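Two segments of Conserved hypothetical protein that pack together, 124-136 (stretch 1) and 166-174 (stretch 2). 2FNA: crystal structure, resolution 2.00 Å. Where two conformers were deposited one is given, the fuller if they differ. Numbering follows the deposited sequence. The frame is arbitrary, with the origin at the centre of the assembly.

Stretch 1 124-136: FANLLESFEQASK
Stretch 2 166-174: DNLKRIKFI

This is a helix packed against a turn and the strand that follows it, with apolar packing around Leu128 and a reciprocal Glu132–Arg170 exchange pinning the helix's C-terminal end. Stretch 1 is helical from Phe124 to about Gln133, then extends at Ser135 (phi/psi -130/133). Stretch 2 leaves its own helix at Leu168 (-103/96), makes a type I turn from Leu168 to Ile171 through Lys169 (-82/-13) and Arg170 (-103/12), and runs on as a strand. Helix and strand axes approach to 9.8 Å, with their N-to-C directions 118° apart. The register is read from the nearest CA pairs: Glu129 CA lies 6.7 Å from Leu168 CA. Further along, Glu132 CA lies 5.8 Å from Arg170 CA.

Leu128 (m, t) points toward stretch 2 and meets three apolar side chains. Leu128 CB lies 3.7 Å from Leu168 CD1 and 4.5 Å from Ile171 CG1, while Leu128 CD1 sits at the edge of the Phe173 ring, 3.8 Å from Phe173 CZ. Leu168 (m, t) also points across, Leu168 CD2 reaching 3.7 Å from Glu129 CG. Ile171 is m, m; Ile171 CD1 lies 4.0 Å from Phe131 CB, near the plane of that ring.

The polar end works in both directions. Glu132 (t, t, chi3 -30°) starts sideways but its end reaches the turn, where Glu132 OE1 accepts a hydrogen bond from Arg170 N at 3.0 Å; Lys169 N, 3.2 Å from Glu132 OE1, is too poorly angled to bond. Arg170 (m, t, m, chi4 -73°) points back, and Arg170 NH2 donates to Glu132 O at 3.0 Å. Arg170 NE makes a weak hydrogen bond to Ser135 O at 3.0 Å (N-H...O angle 129°). Glu132 CG covers one guanidinium face, 3.5 Å from Arg170 NH2. The opposite charges are merely near each other: Glu132 OE2 is 4.2 Å from Arg170 NH2, well out of the guanidinium plane, so no N-H points at it and there is no salt bridge. The rule is that Glu132 and Arg170 each use a side chain to hydrogen-bond the other's backbone.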

# COMPACT_ATOMS: atom_id res chain seq x y z
N PHE A 124 3.94 -9.00 -21.63
CA PHE A 124 4.60 -8.65 -20.38
C PHE A 124 5.68 -9.69 -20.06
O PHE A 124 6.76 -9.32 -19.63
CB PHE A 124 3.57 -8.50 -19.25
CG PHE A 124 4.10 -7.78 -18.01
CD1 PHE A 124 4.64 -6.49 -18.10
CD2 PHE A 124 4.02 -8.39 -16.74
CE1 PHE A 124 5.12 -5.83 -16.94
CE2 PHE A 124 4.50 -7.74 -15.59
CZ PHE A 124 5.05 -6.45 -15.69
N ALA A 125 5.41 -10.98 -20.34
CA ALA A 125 6.38 -12.05 -20.07
C ALA A 125 7.68 -11.92 -20.90
O ALA A 125 8.79 -12.15 -20.37
CB ALA A 125 5.76 -13.39 -20.31
N ASN A 126 7.55 -11.53 -22.17
CA ASN A 126 8.75 -11.29 -23.03
C ASN A 126 9.49 -10.03 -22.61
O ASN A 126 10.72 -9.95 -22.73
CB ASN A 126 8.36 -11.14 -24.49
CG ASN A 126 8.03 -12.47 -25.16
OD1 ASN A 126 8.28 -13.55 -24.61
ND2 ASN A 126 7.47 -12.40 -26.36
N LEU A 127 8.74 -9.05 -22.12
CA LEU A 127 9.32 -7.82 -21.62
C LEU A 127 10.22 -8.10 -20.41
O LEU A 127 11.37 -7.64 -20.37
CB LEU A 127 8.19 -6.84 -21.27
CG LEU A 127 8.59 -5.44 -20.78
CD1 LEU A 127 9.50 -4.71 -21.80
CD2 LEU A 127 7.34 -4.60 -20.47
N LEU A 128 9.70 -8.86 -19.45
CA LEU A 128 10.43 -9.24 -18.23
C LEU A 128 11.66 -10.05 -18.58
O LEU A 128 12.74 -9.88 -18.00
CB LEU A 128 9.55 -10.07 -17.31
CG LEU A 128 8.30 -9.43 -16.69
CD1 LEU A 128 7.55 -10.48 -15.90
CD2 LEU A 128 8.66 -8.28 -15.82
N GLU A 129 11.48 -10.95 -19.54
CA GLU A 129 12.54 -11.81 -20.02
C GLU A 129 13.68 -11.01 -20.64
O GLU A 129 14.84 -11.43 -20.57
CB GLU A 129 11.97 -12.82 -21.03
CG GLU A 129 12.88 -14.00 -21.27
CD GLU A 129 12.17 -15.24 -21.79
OE1 GLU A 129 10.92 -15.29 -21.83
OE2 GLU A 129 12.90 -16.19 -22.16
N SER A 130 13.37 -9.85 -21.21
CA SER A 130 14.39 -8.98 -21.82
C SER A 130 15.16 -8.15 -20.78
O SER A 130 16.32 -7.81 -20.99
CB SER A 130 13.76 -8.04 -22.84
OG SER A 130 13.02 -7.02 -22.20
N PHE A 131 14.50 -7.81 -19.67
CA PHE A 131 15.17 -7.20 -18.54
C PHE A 131 16.20 -8.18 -18.03
O PHE A 131 17.35 -7.81 -17.76
CB PHE A 131 14.22 -6.91 -17.38
CG PHE A 131 13.12 -5.93 -17.69
CD1 PHE A 131 13.18 -5.07 -18.77
CD2 PHE A 131 12.01 -5.86 -16.84
CE1 PHE A 131 12.15 -4.16 -19.01
CE2 PHE A 131 10.98 -4.95 -17.08
CZ PHE A 131 11.06 -4.10 -18.17
N GLU A 132 15.78 -9.44 -17.90
CA GLU A 132 16.66 -10.52 -17.45
C GLU A 132 17.81 -10.75 -18.42
O GLU A 132 18.94 -10.95 -17.98
CB GLU A 132 15.87 -11.82 -17.16
CG GLU A 132 16.72 -13.08 -17.16
CD GLU A 132 16.16 -14.22 -16.33
OE1 GLU A 132 15.47 -13.95 -15.33
OE2 GLU A 132 16.46 -15.39 -16.66
N GLN A 133 17.55 -10.71 -19.73
CA GLN A 133 18.63 -10.80 -20.73
C GLN A 133 19.67 -9.67 -20.62
O GLN A 133 20.86 -9.89 -20.85
CB GLN A 133 18.08 -10.80 -22.17
CG GLN A 133 18.18 -12.16 -22.87
CD GLN A 133 17.03 -13.12 -22.53
OE1 GLN A 133 16.43 -13.73 -23.42
NE2 GLN A 133 16.73 -13.26 -21.23
N ALA A 134 19.19 -8.48 -20.26
CA ALA A 134 20.01 -7.28 -20.22
C ALA A 134 20.82 -7.09 -18.91
O ALA A 134 21.63 -6.16 -18.80
CB ALA A 134 19.11 -6.05 -20.47
N SER A 135 20.61 -7.97 -17.93
CA SER A 135 21.12 -7.77 -16.58
C SER A 135 21.87 -9.03 -16.11
O SER A 135 21.36 -10.14 -16.27
CB SER A 135 19.96 -7.46 -15.63
OG SER A 135 20.41 -6.82 -14.44
N LYS A 136 23.06 -8.84 -15.55
CA LYS A 136 23.80 -9.92 -14.90
C LYS A 136 23.24 -10.14 -13.50
O LYS A 136 23.33 -11.23 -12.94
CB LYS A 136 25.30 -9.58 -14.82
N ASP A 166 8.23 -19.06 -12.12
CA ASP A 166 8.77 -20.40 -12.41
C ASP A 166 10.08 -20.39 -13.24
O ASP A 166 10.91 -21.28 -13.06
CB ASP A 166 7.72 -21.30 -13.08
CG ASP A 166 6.49 -21.54 -12.20
OD1 ASP A 166 6.54 -21.33 -10.96
OD2 ASP A 166 5.45 -21.94 -12.77
N ASN A 167 10.26 -19.39 -14.11
CA ASN A 167 11.33 -19.44 -15.14
C ASN A 167 12.36 -18.30 -15.22
O ASN A 167 13.44 -18.48 -15.78
CB ASN A 167 10.69 -19.59 -16.52
CG ASN A 167 9.73 -20.75 -16.56
OD1 ASN A 167 10.15 -21.90 -16.57
ND2 ASN A 167 8.43 -20.46 -16.54
N LEU A 168 12.01 -17.12 -14.71
CA LEU A 168 12.90 -15.94 -14.78
C LEU A 168 13.52 -15.77 -13.41
O LEU A 168 12.92 -15.19 -12.48
CB LEU A 168 12.14 -14.69 -15.27
CG LEU A 168 11.45 -14.80 -16.64
CD1 LEU A 168 10.75 -13.52 -17.02
CD2 LEU A 168 12.43 -15.16 -17.74
N LYS A 169 14.73 -16.32 -13.28
CA LYS A 169 15.42 -16.44 -11.99
C LYS A 169 16.14 -15.19 -11.55
O LYS A 169 16.53 -15.10 -10.40
CB LYS A 169 16.40 -17.62 -12.02
CG LYS A 169 15.77 -18.98 -12.40
CD LYS A 169 14.80 -19.55 -11.33
CE LYS A 169 13.82 -20.55 -11.96
NZ LYS A 169 13.35 -21.61 -11.00
N ARG A 170 16.30 -14.23 -12.46
CA ARG A 170 16.82 -12.89 -12.11
C ARG A 170 15.75 -11.81 -12.02
O ARG A 170 16.10 -10.65 -11.96
CB ARG A 170 17.91 -12.44 -13.08
CG ARG A 170 19.22 -13.21 -12.90
CD ARG A 170 20.39 -12.57 -13.62
NE ARG A 170 20.23 -12.59 -15.07
CZ ARG A 170 20.36 -13.68 -15.83
NH1 ARG A 170 20.64 -14.87 -15.29
NH2 ARG A 170 20.20 -13.59 -17.14
N ILE A 171 14.48 -12.19 -12.03
CA ILE A 171 13.38 -11.22 -11.87
C ILE A 171 12.80 -11.45 -10.49
O ILE A 171 12.38 -12.57 -10.17
CB ILE A 171 12.27 -11.36 -12.98
CG1 ILE A 171 12.79 -11.04 -14.39
CG2 ILE A 171 11.05 -10.48 -12.67
CD1 ILE A 171 13.12 -9.62 -14.66
N LYS A 172 12.85 -10.40 -9.66
CA LYS A 172 12.35 -10.43 -8.29
C LYS A 172 11.30 -9.35 -8.09
O LYS A 172 11.59 -8.17 -8.22
CB LYS A 172 13.50 -10.18 -7.32
CG LYS A 172 14.67 -11.10 -7.47
CD LYS A 172 14.31 -12.52 -7.15
CE LYS A 172 15.49 -13.49 -7.33
NZ LYS A 172 14.87 -14.83 -7.39
N PHE A 173 10.06 -9.76 -7.80
CA PHE A 173 8.97 -8.82 -7.60
C PHE A 173 8.84 -8.43 -6.15
O PHE A 173 8.96 -9.27 -5.22
CB PHE A 173 7.63 -9.44 -8.00
CG PHE A 173 7.49 -9.70 -9.46
CD1 PHE A 173 6.95 -8.73 -10.30
CD2 PHE A 173 7.86 -10.92 -9.99
CE1 PHE A 173 6.84 -8.95 -11.65
CE2 PHE A 173 7.72 -11.16 -11.35
CZ PHE A 173 7.21 -10.17 -12.17
N ILE A 174 8.50 -7.16 -5.95
CA ILE A 174 8.06 -6.71 -4.65
C ILE A 174 6.68 -6.10 -4.84
O ILE A 174 6.52 -5.12 -5.58
CB ILE A 174 9.06 -5.68 -4.01
CG1 ILE A 174 10.42 -6.33 -3.77
CG2 ILE A 174 8.51 -5.15 -2.68
CD1 ILE A 174 11.49 -5.32 -3.42